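Local coordinates for putative hemin transport system, substrate-binding protein (Burkholderia cenocepacia, PDB 5Y8A) that binds haem in the periplasm, here two stacked molecules at once, and presumably delivers it to a haem transport system of the inner membrane, at the protoporphyrin IX containing Fe site. Residues are numbered along the deposited sequence; one frame, centred on the assembly and turned at random.

The protoporphyrin IX containing Fe site. Residues 37-38, 53-55, 99, 156, 170-172, 190-191, 212, 249. With HEM (protoporphyrin IX containing Fe), chain B; HEM (protoporphyrin IX containing Fe), chain C.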
ATOM      1  N   THR A  37      13.271  -0.724   4.700  1.00 17.09           N
ATOM      2  CA  THR A  37      12.525  -1.785   5.385  1.00 16.87           C
ATOM      3  C   THR A  37      11.078  -1.962   4.908  1.00 17.54           C
ATOM      4  O   THR A  37      10.449  -2.970   5.254  1.00 18.11           O
ATOM      5  CB  THR A  37      12.507  -1.503   6.890  1.00 18.76           C
ATOM      6  OG1 THR A  37      11.899  -0.235   7.113  1.00 18.65           O
ATOM      7  CG2 THR A  37      13.907  -1.449   7.454  1.00 18.07           C
ATOM      8  N   THR A  38      10.500  -1.013   4.183  1.00 16.33           N
ATOM      9  CA  THR A  38       9.146  -1.252   3.709  1.00 18.88           C
ATOM     10  C   THR A  38       9.119  -2.154   2.480  1.00 16.53           C
ATOM     11  O   THR A  38       8.036  -2.489   2.010  1.00 14.02           O
ATOM     12  CB  THR A  38       8.440   0.062   3.370  1.00 22.62           C
ATOM     13  OG1 THR A  38       9.083   0.662   2.238  1.00 22.97           O
ATOM     14  CG2 THR A  38       8.515   1.018   4.554  1.00 25.09           C
ATOM     15  N   TYR A  53      14.332   2.605   7.782  1.00 18.49           N
ATOM     16  CA  TYR A  53      12.970   2.874   7.372  1.00 18.10           C
ATOM     17  C   TYR A  53      12.936   4.087   6.423  1.00 18.38           C
ATOM     18  O   TYR A  53      13.749   5.011   6.526  1.00 20.94           O
ATOM     19  CB  TYR A  53      12.090   3.082   8.617  1.00 20.24           C
ATOM     20  CG  TYR A  53      10.746   3.603   8.239  1.00 19.46           C
ATOM     21  CD1 TYR A  53       9.898   2.848   7.440  1.00 19.27           C
ATOM     22  CD2 TYR A  53      10.357   4.876   8.599  1.00 22.75           C
ATOM     23  CE1 TYR A  53       8.693   3.336   7.040  1.00 20.27           C
ATOM     24  CE2 TYR A  53       9.152   5.379   8.203  1.00 23.71           C
ATOM     25  CZ  TYR A  53       8.327   4.605   7.438  1.00 24.18           C
ATOM     26  OH  TYR A  53       7.171   5.135   7.014  1.00 28.61           O
ATOM     27  N   GLN A  54      11.990   4.065   5.485  1.00 15.88           N
ATOM     28  CA  GLN A  54      11.942   5.053   4.405  1.00 18.74           C
ATOM     29  C   GLN A  54      11.965   6.515   4.876  1.00 19.46           C
ATOM     30  O   GLN A  54      12.527   7.370   4.185  1.00 18.68           O
ATOM     31  CB  GLN A  54      10.702   4.817   3.553  1.00 20.63           C
ATOM     32  CG  GLN A  54       9.388   5.105   4.261  1.00 26.20           C
ATOM     33  CD  GLN A  54       8.188   4.848   3.376  1.00 29.08           C
ATOM     34  OE1 GLN A  54       8.345   4.615   2.168  1.00 28.87           O
ATOM     35  NE2 GLN A  54       6.974   4.864   3.972  1.00 26.49           N
ATOM     36  N   ARG A  55      11.366   6.837   6.021  1.00 19.57           N
ATOM     37  CA  ARG A  55      11.406   8.212   6.501  1.00 21.51           C
ATOM     38  C   ARG A  55      12.533   8.461   7.505  1.00 22.96           C
ATOM     39  O   ARG A  55      12.632   9.565   8.034  1.00 23.50           O
ATOM     40  CB  ARG A  55      10.053   8.591   7.127  1.00 25.89           C
ATOM     41  CG  ARG A  55       8.862   8.281   6.229  1.00 28.00           C
ATOM     42  CD  ARG A  55       7.519   8.573   6.903  1.00 33.50           C
ATOM     43  NE  ARG A  55       6.651   9.354   6.022  1.00 37.46           N
ATOM     44  CZ  ARG A  55       5.967   8.856   4.996  1.00 37.39           C
ATOM     45  NH1 ARG A  55       6.028   7.564   4.702  1.00 35.55           N
ATOM     46  NH2 ARG A  55       5.221   9.663   4.255  1.00 39.30           N
ATOM     47  N   HIS A  99      -2.561   8.170  -4.243  1.00 22.60           N
ATOM     48  CA  HIS A  99      -3.327   6.951  -4.021  1.00 19.18           C
ATOM     49  C   HIS A  99      -4.283   6.725  -5.181  1.00 20.49           C
ATOM     50  O   HIS A  99      -5.493   6.773  -5.025  1.00 17.56           O
ATOM     51  CB  HIS A  99      -4.084   7.019  -2.701  1.00 24.39           C
ATOM     52  CG  HIS A  99      -3.210   7.321  -1.525  1.00 24.70           C
ATOM     53  ND1 HIS A  99      -3.379   8.445  -0.746  1.00 25.78           N
ATOM     54  CD2 HIS A  99      -2.144   6.665  -1.018  1.00 23.17           C
ATOM     55  CE1 HIS A  99      -2.457   8.462   0.200  1.00 26.63           C
ATOM     56  NE2 HIS A  99      -1.695   7.392   0.056  1.00 25.29           N
ATOM     57  N   LEU A 156      -5.921   0.487  10.818  0.55 25.39           N
ATOM     58  CA  LEU A 156      -4.524   0.286  10.480  0.55 26.18           C
ATOM     59  C   LEU A 156      -3.792  -0.282  11.673  0.55 27.65           C
ATOM     60  O   LEU A 156      -2.913  -1.138  11.532  0.55 27.10           O
ATOM     61  CB  LEU A 156      -3.901   1.609  10.037  0.55 26.57           C
ATOM     62  CG  LEU A 156      -2.450   1.630   9.568  0.55 26.77           C
ATOM     63  CD1 LEU A 156      -2.312   0.933   8.213  0.55 24.26           C
ATOM     64  CD2 LEU A 156      -1.956   3.065   9.483  0.55 27.55           C
ATOM     65  N   THR A 170      -6.380   8.955   2.485  1.00 15.89           N
ATOM     66  CA  THR A 170      -5.538   7.820   2.832  1.00 16.24           C
ATOM     67  C   THR A 170      -5.571   6.787   1.709  1.00 18.61           C
ATOM     68  O   THR A 170      -6.457   6.787   0.856  1.00 19.81           O
ATOM     69  CB  THR A 170      -6.009   7.162   4.131  1.00 16.08           C
ATOM     70  OG1 THR A 170      -7.362   6.767   3.954  1.00 16.97           O
ATOM     71  CG2 THR A 170      -5.916   8.155   5.361  1.00 16.06           C
ATOM     72  N   ALA A 171      -4.594   5.883   1.725  1.00 19.87           N
ATOM     73  CA  ALA A 171      -4.641   4.750   0.812  1.00 16.22           C
ATOM     74  C   ALA A 171      -5.879   3.893   1.072  1.00 14.67           C
ATOM     75  O   ALA A 171      -6.507   3.400   0.129  1.00 11.44           O
ATOM     76  CB  ALA A 171      -3.360   3.917   0.931  1.00 13.62           C
ATOM     77  N   ALA A 172      -6.267   3.740   2.342  1.00 14.66           N
ATOM     78  CA  ALA A 172      -7.433   2.923   2.679  1.00 16.53           C
ATOM     79  C   ALA A 172      -8.705   3.497   2.069  1.00 19.83           C
ATOM     80  O   ALA A 172      -9.521   2.760   1.494  1.00 18.63           O
ATOM     81  CB  ALA A 172      -7.573   2.804   4.201  1.00 19.15           C
ATOM     82  N   HIS A 190      -6.434  11.674   6.917  1.00 29.38           N
ATOM     83  CA  HIS A 190      -5.369  10.880   7.530  1.00 30.56           C
ATOM     84  C   HIS A 190      -5.906  10.012   8.658  1.00 30.61           C
ATOM     85  O   HIS A 190      -7.081   9.665   8.645  1.00 33.47           O
ATOM     86  CB  HIS A 190      -4.256  11.811   8.018  1.00 32.59           C
ATOM     87  CG  HIS A 190      -3.824  12.790   6.964  1.00 33.07           C
ATOM     88  ND1 HIS A 190      -3.703  12.439   5.640  1.00 31.98           N
ATOM     89  CD2 HIS A 190      -3.544  14.113   7.022  1.00 36.53           C
ATOM     90  CE1 HIS A 190      -3.341  13.492   4.927  1.00 31.30           C
ATOM     91  NE2 HIS A 190      -3.235  14.521   5.743  1.00 35.04           N
ATOM     92  N   TYR A 191      -5.077   9.657   9.638  1.00 31.78           N
ATOM     93  CA  TYR A 191      -5.500   8.690  10.647  1.00 30.16           C
ATOM     94  C   TYR A 191      -5.628   9.310  12.037  1.00 33.30           C
ATOM     95  O   TYR A 191      -4.833  10.180  12.422  1.00 33.49           O
ATOM     96  CB  TYR A 191      -4.539   7.510  10.719  1.00 25.50           C
ATOM     97  CG  TYR A 191      -4.641   6.514   9.576  1.00 24.93           C
ATOM     98  CD1 TYR A 191      -4.116   6.798   8.327  1.00 22.65           C
ATOM     99  CD2 TYR A 191      -5.228   5.271   9.770  1.00 25.35           C
ATOM    100  CE1 TYR A 191      -4.192   5.879   7.290  1.00 18.90           C
ATOM    101  CE2 TYR A 191      -5.310   4.350   8.747  1.00 25.32           C
ATOM    102  CZ  TYR A 191      -4.789   4.659   7.513  1.00 21.29           C
ATOM    103  OH  TYR A 191      -4.880   3.732   6.529  1.00 23.10           O
ATOM    104  N   GLU A 212      -1.341  -8.197   9.836  1.00 48.15           N
ATOM    105  CA  GLU A 212      -0.552  -7.768  10.974  1.00 52.33           C
ATOM    106  C   GLU A 212      -1.471  -7.273  12.085  1.00 50.17           C
ATOM    107  O   GLU A 212      -1.821  -8.039  12.990  1.00 50.98           O
ATOM    108  CB  GLU A 212       0.431  -6.669  10.545  1.00 55.36           C
ATOM    109  CG  GLU A 212       1.462  -7.093   9.485  1.00 57.04           C
ATOM    110  CD  GLU A 212       1.176  -6.529   8.086  1.00 57.55           C
ATOM    111  OE1 GLU A 212       0.048  -6.721   7.554  1.00 53.84           O
ATOM    112  OE2 GLU A 212       2.099  -5.895   7.519  1.00 57.27           O
ATOM    113  N   LEU A 249      -2.552  -1.741   0.606  1.00 13.12           N
ATOM    114  CA  LEU A 249      -2.436  -0.293   0.696  1.00 14.58           C
ATOM    115  C   LEU A 249      -1.287   0.264  -0.124  1.00 19.00           C
ATOM    116  O   LEU A 249      -1.126   1.496  -0.186  1.00 19.89           O
ATOM    117  CB  LEU A 249      -2.255   0.109   2.171  1.00 17.61           C
ATOM    118  CG  LEU A 249      -3.316  -0.376   3.174  1.00 20.38           C
ATOM    119  CD1 LEU A 249      -2.874  -0.185   4.637  1.00 21.60           C
ATOM    120  CD2 LEU A 249      -4.602   0.387   2.917  1.00 22.51           C
TER
HETATM  121  CHA HEM B 401       7.004   3.193  10.715  1.00 41.79           C
HETATM  122  CHB HEM B 401       5.267   1.230   6.643  1.00 44.62           C
HETATM  123  CHC HEM B 401       3.371   5.502   5.371  1.00 38.67           C
HETATM  124  CHD HEM B 401       4.988   7.441   9.517  1.00 43.00           C
HETATM  125  C1A HEM B 401       6.724   2.286   9.705  1.00 43.85           C
HETATM  126  C2A HEM B 401       7.206   0.910   9.615  1.00 47.26           C
HETATM  127  C3A HEM B 401       6.720   0.375   8.495  1.00 42.82           C
HETATM  128  C4A HEM B 401       5.921   1.386   7.835  1.00 37.36           C
HETATM  129  CMA HEM B 401       6.955  -1.058   7.970  1.00 42.17           C
HETATM  130  CAA HEM B 401       8.113   0.193  10.652  1.00 53.33           C
HETATM  131  CBA HEM B 401       9.480  -0.132  10.045  1.00 56.64           C
HETATM  132  CGA HEM B 401      10.196  -1.092  10.955  1.00 64.46           C
HETATM  133  O1A HEM B 401      10.281  -2.299  10.593  1.00 65.10           O
HETATM  134  O2A HEM B 401      10.665  -0.647  12.042  1.00 67.95           O
HETATM  135  C1B HEM B 401       4.653   2.233   5.927  1.00 43.37           C
HETATM  136  C2B HEM B 401       4.122   2.090   4.588  1.00 44.10           C
HETATM  137  C3B HEM B 401       3.605   3.277   4.231  1.00 44.36           C
HETATM  138  C4B HEM B 401       3.777   4.191   5.342  1.00 40.72           C
HETATM  139  CMB HEM B 401       4.208   0.778   3.769  1.00 43.57           C
HETATM  140  CAB HEM B 401       2.899   3.688   2.917  1.00 45.88           C
HETATM  141  CBB HEM B 401       2.402   2.808   2.039  1.00 47.65           C
HETATM  142  C1C HEM B 401       3.637   6.388   6.388  1.00 39.60           C
HETATM  143  C2C HEM B 401       3.231   7.772   6.408  1.00 42.53           C
HETATM  144  C3C HEM B 401       3.685   8.320   7.552  1.00 43.52           C
HETATM  145  C4C HEM B 401       4.378   7.286   8.291  1.00 42.33           C
HETATM  146  CMC HEM B 401       2.422   8.406   5.250  1.00 44.68           C
HETATM  147  CAC HEM B 401       3.538   9.760   8.096  1.00 45.92           C
HETATM  148  CBC HEM B 401       2.871  10.718   7.446  1.00 46.40           C
HETATM  149  C1D HEM B 401       5.714   6.482  10.193  1.00 44.81           C
HETATM  150  C2D HEM B 401       6.462   6.675  11.414  1.00 48.19           C
HETATM  151  C3D HEM B 401       7.035   5.512  11.755  1.00 49.77           C
HETATM  152  C4D HEM B 401       6.657   4.527  10.756  1.00 40.67           C
HETATM  153  CMD HEM B 401       6.575   8.012  12.179  1.00 49.54           C
HETATM  154  CAD HEM B 401       7.915   5.291  13.010  1.00 53.81           C
HETATM  155  CBD HEM B 401       9.240   4.609  12.677  1.00 57.54           C
HETATM  156  CGD HEM B 401       9.465   3.454  13.624  1.00 61.22           C
HETATM  157  O1D HEM B 401      10.344   2.595  13.349  1.00 62.03           O
HETATM  158  O2D HEM B 401       8.749   3.385  14.653  1.00 64.73           O
HETATM  159  NA  HEM B 401       5.945   2.541   8.593  1.00 38.18           N
HETATM  160  NB  HEM B 401       4.428   3.530   6.359  1.00 41.10           N
HETATM  161  NC  HEM B 401       4.332   6.123   7.548  1.00 40.21           N
HETATM  162  ND  HEM B 401       5.859   5.160   9.827  1.00 39.41           N
HETATM  163 FE   HEM B 401       5.399   4.515   7.987  1.00 37.11          FE
HETATM  164  CHA HEM C 402       0.794   5.264   7.827  1.00 40.81           C
HETATM  165  CHB HEM C 402       2.120   0.611   7.604  1.00 39.63           C
HETATM  166  CHC HEM C 402       4.386   0.644  11.945  1.00 47.47           C
HETATM  167  CHD HEM C 402       3.100   5.277  12.094  1.00 49.39           C
HETATM  168  C1A HEM C 402       0.929   3.971   7.361  1.00 41.50           C
HETATM  169  C2A HEM C 402       0.402   3.414   6.124  1.00 42.43           C
HETATM  170  C3A HEM C 402       0.785   2.126   6.084  1.00 40.17           C
HETATM  171  C4A HEM C 402       1.554   1.825   7.279  1.00 39.91           C
HETATM  172  CMA HEM C 402       0.489   1.102   4.974  1.00 34.25           C
HETATM  173  CAA HEM C 402      -0.437   4.185   5.059  1.00 44.31           C
HETATM  174  CBA HEM C 402      -1.894   3.722   5.088  1.00 34.43           C
HETATM  175  CGA HEM C 402      -2.884   4.573   4.320  1.00 33.49           C
HETATM  176  O1A HEM C 402      -4.098   4.265   4.436  1.00 33.93           O
HETATM  177  O2A HEM C 402      -2.504   5.537   3.602  1.00 32.36           O
HETATM  178  C1B HEM C 402       2.868   0.259   8.715  1.00 42.99           C
HETATM  179  C2B HEM C 402       3.546  -1.010   8.855  1.00 44.44           C
HETATM  180  C3B HEM C 402       4.176  -1.038  10.041  1.00 45.58           C
HETATM  181  C4B HEM C 402       3.925   0.235  10.706  1.00 45.60           C
HETATM  182  CMB HEM C 402       3.507  -2.120   7.782  1.00 44.54           C
HETATM  183  CAB HEM C 402       5.015  -2.230  10.572  1.00 48.00           C
HETATM  184  CBB HEM C 402       5.641  -2.215  11.758  1.00 49.05           C
HETATM  185  C1C HEM C 402       4.294   1.944  12.370  1.00 47.66           C
HETATM  186  C2C HEM C 402       4.936   2.571  13.510  1.00 48.69           C
HETATM  187  C3C HEM C 402       4.567   3.865  13.521  1.00 49.95           C
HETATM  188  C4C HEM C 402       3.682   4.076  12.397  1.00 49.01           C
HETATM  189  CMC HEM C 402       5.895   1.854  14.486  1.00 52.61           C
HETATM  190  CAC HEM C 402       4.909   5.023  14.498  1.00 52.95           C
HETATM  191  CBC HEM C 402       5.418   4.866  15.727  1.00 56.50           C
HETATM  192  C1D HEM C 402       2.381   5.636  10.983  1.00 47.77           C
HETATM  193  C2D HEM C 402       1.834   6.956  10.805  1.00 48.81           C
HETATM  194  C3D HEM C 402       1.203   6.992   9.630  1.00 47.97           C
HETATM  195  C4D HEM C 402       1.319   5.672   9.032  1.00 44.74           C
HETATM  196  CMD HEM C 402       2.012   8.092  11.839  1.00 50.19           C
HETATM  197  CAD HEM C 402       0.440   8.204   9.047  1.00 52.55           C
HETATM  198  CBD HEM C 402      -0.772   8.452   9.966  1.00 58.39           C
HETATM  199  CGD HEM C 402      -1.585   9.653   9.557  1.00 61.27           C
HETATM  200  O1D HEM C 402      -2.078  10.385  10.471  1.00 64.22           O
HETATM  201  O2D HEM C 402      -1.729   9.882   8.324  1.00 59.35           O
HETATM  202  NA  HEM C 402       1.616   2.970   8.031  1.00 41.31           N
HETATM  203  NB  HEM C 402       3.126   0.994   9.865  1.00 43.38           N
HETATM  204  NC  HEM C 402       3.538   2.893  11.714  1.00 47.66           N
HETATM  205  ND  HEM C 402       2.049   4.859   9.893  1.00 45.17           N
HETATM  206 FE   HEM C 402       2.563   2.757   9.882  1.00 45.84          FE
HETATM  207  O   HOH W   1      -0.263   5.736   1.579  1.00 27.40           O
HETATM  208  O   HOH W   2      -3.047   9.933   5.490  1.00 45.79           O
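Tyr53, Gln54 and Arg55 run through a loop that turns from an extended backbone at Tyr53 to helix-like angles at Gln54, whereas Ala171 and Ala172 begin helix 171-178, where the first amide N-H groups have no preceding turn to bond to and point at the ligand. The cleft is that of a periplasmic binding protein, its two lobes enclosing a pair of haems lying face to face; the chain B haem is poorly ordered. Tyr53 is the axial ligand: CG lies anti to the backbone N (chi1 170°), sending the phenol over the outer face of the chain B haem until OH meets FE at 2.1 Å in a near square-pyramidal site. A phenol oxygen, probably ionised, suits ferric iron. Gln54 reaches back with an extended chain, its CG against the ring face of Tyr53 turned away from the haem, and gives the NE2 hydrogen to Tyr53 OH at 3.1 Å, nearly in the amide plane and at 165°; this donor steadies the phenol and may temper its basicity. Arg55, bent at chi3, lays its guanidinium flat on the same porphyrin face, NH1 3.4 Å from the centroid of the pyrrole containing NC, a cation-pi contact whose charge could also favour a phenolate.

The other lobe binds the chain C haem through its propionates and through leucines. The helix start offers Ala171 N to O2A at 2.8 Å and Ala172 N to O1A at 3.1 Å; the small side chain of Ala171 probably leaves room for the carboxylate at the backbone, and the helix dipole would favour its charge. Tyr191 turns its ring edge to O1A, while its backbone N donates to O1D of the second propionate at 3.2 Å. His99 NE2 and His190 ND1 reach O2A and O2D through waters. Leu156, with CG anti to the backbone N (chi1 -177°), sets CD2 over the pyrrole containing NA, 3.9 Å from its centroid, an apolar cover for the outer face, and Leu249 rests CD1 against the methyl CMA at 3.6 Å.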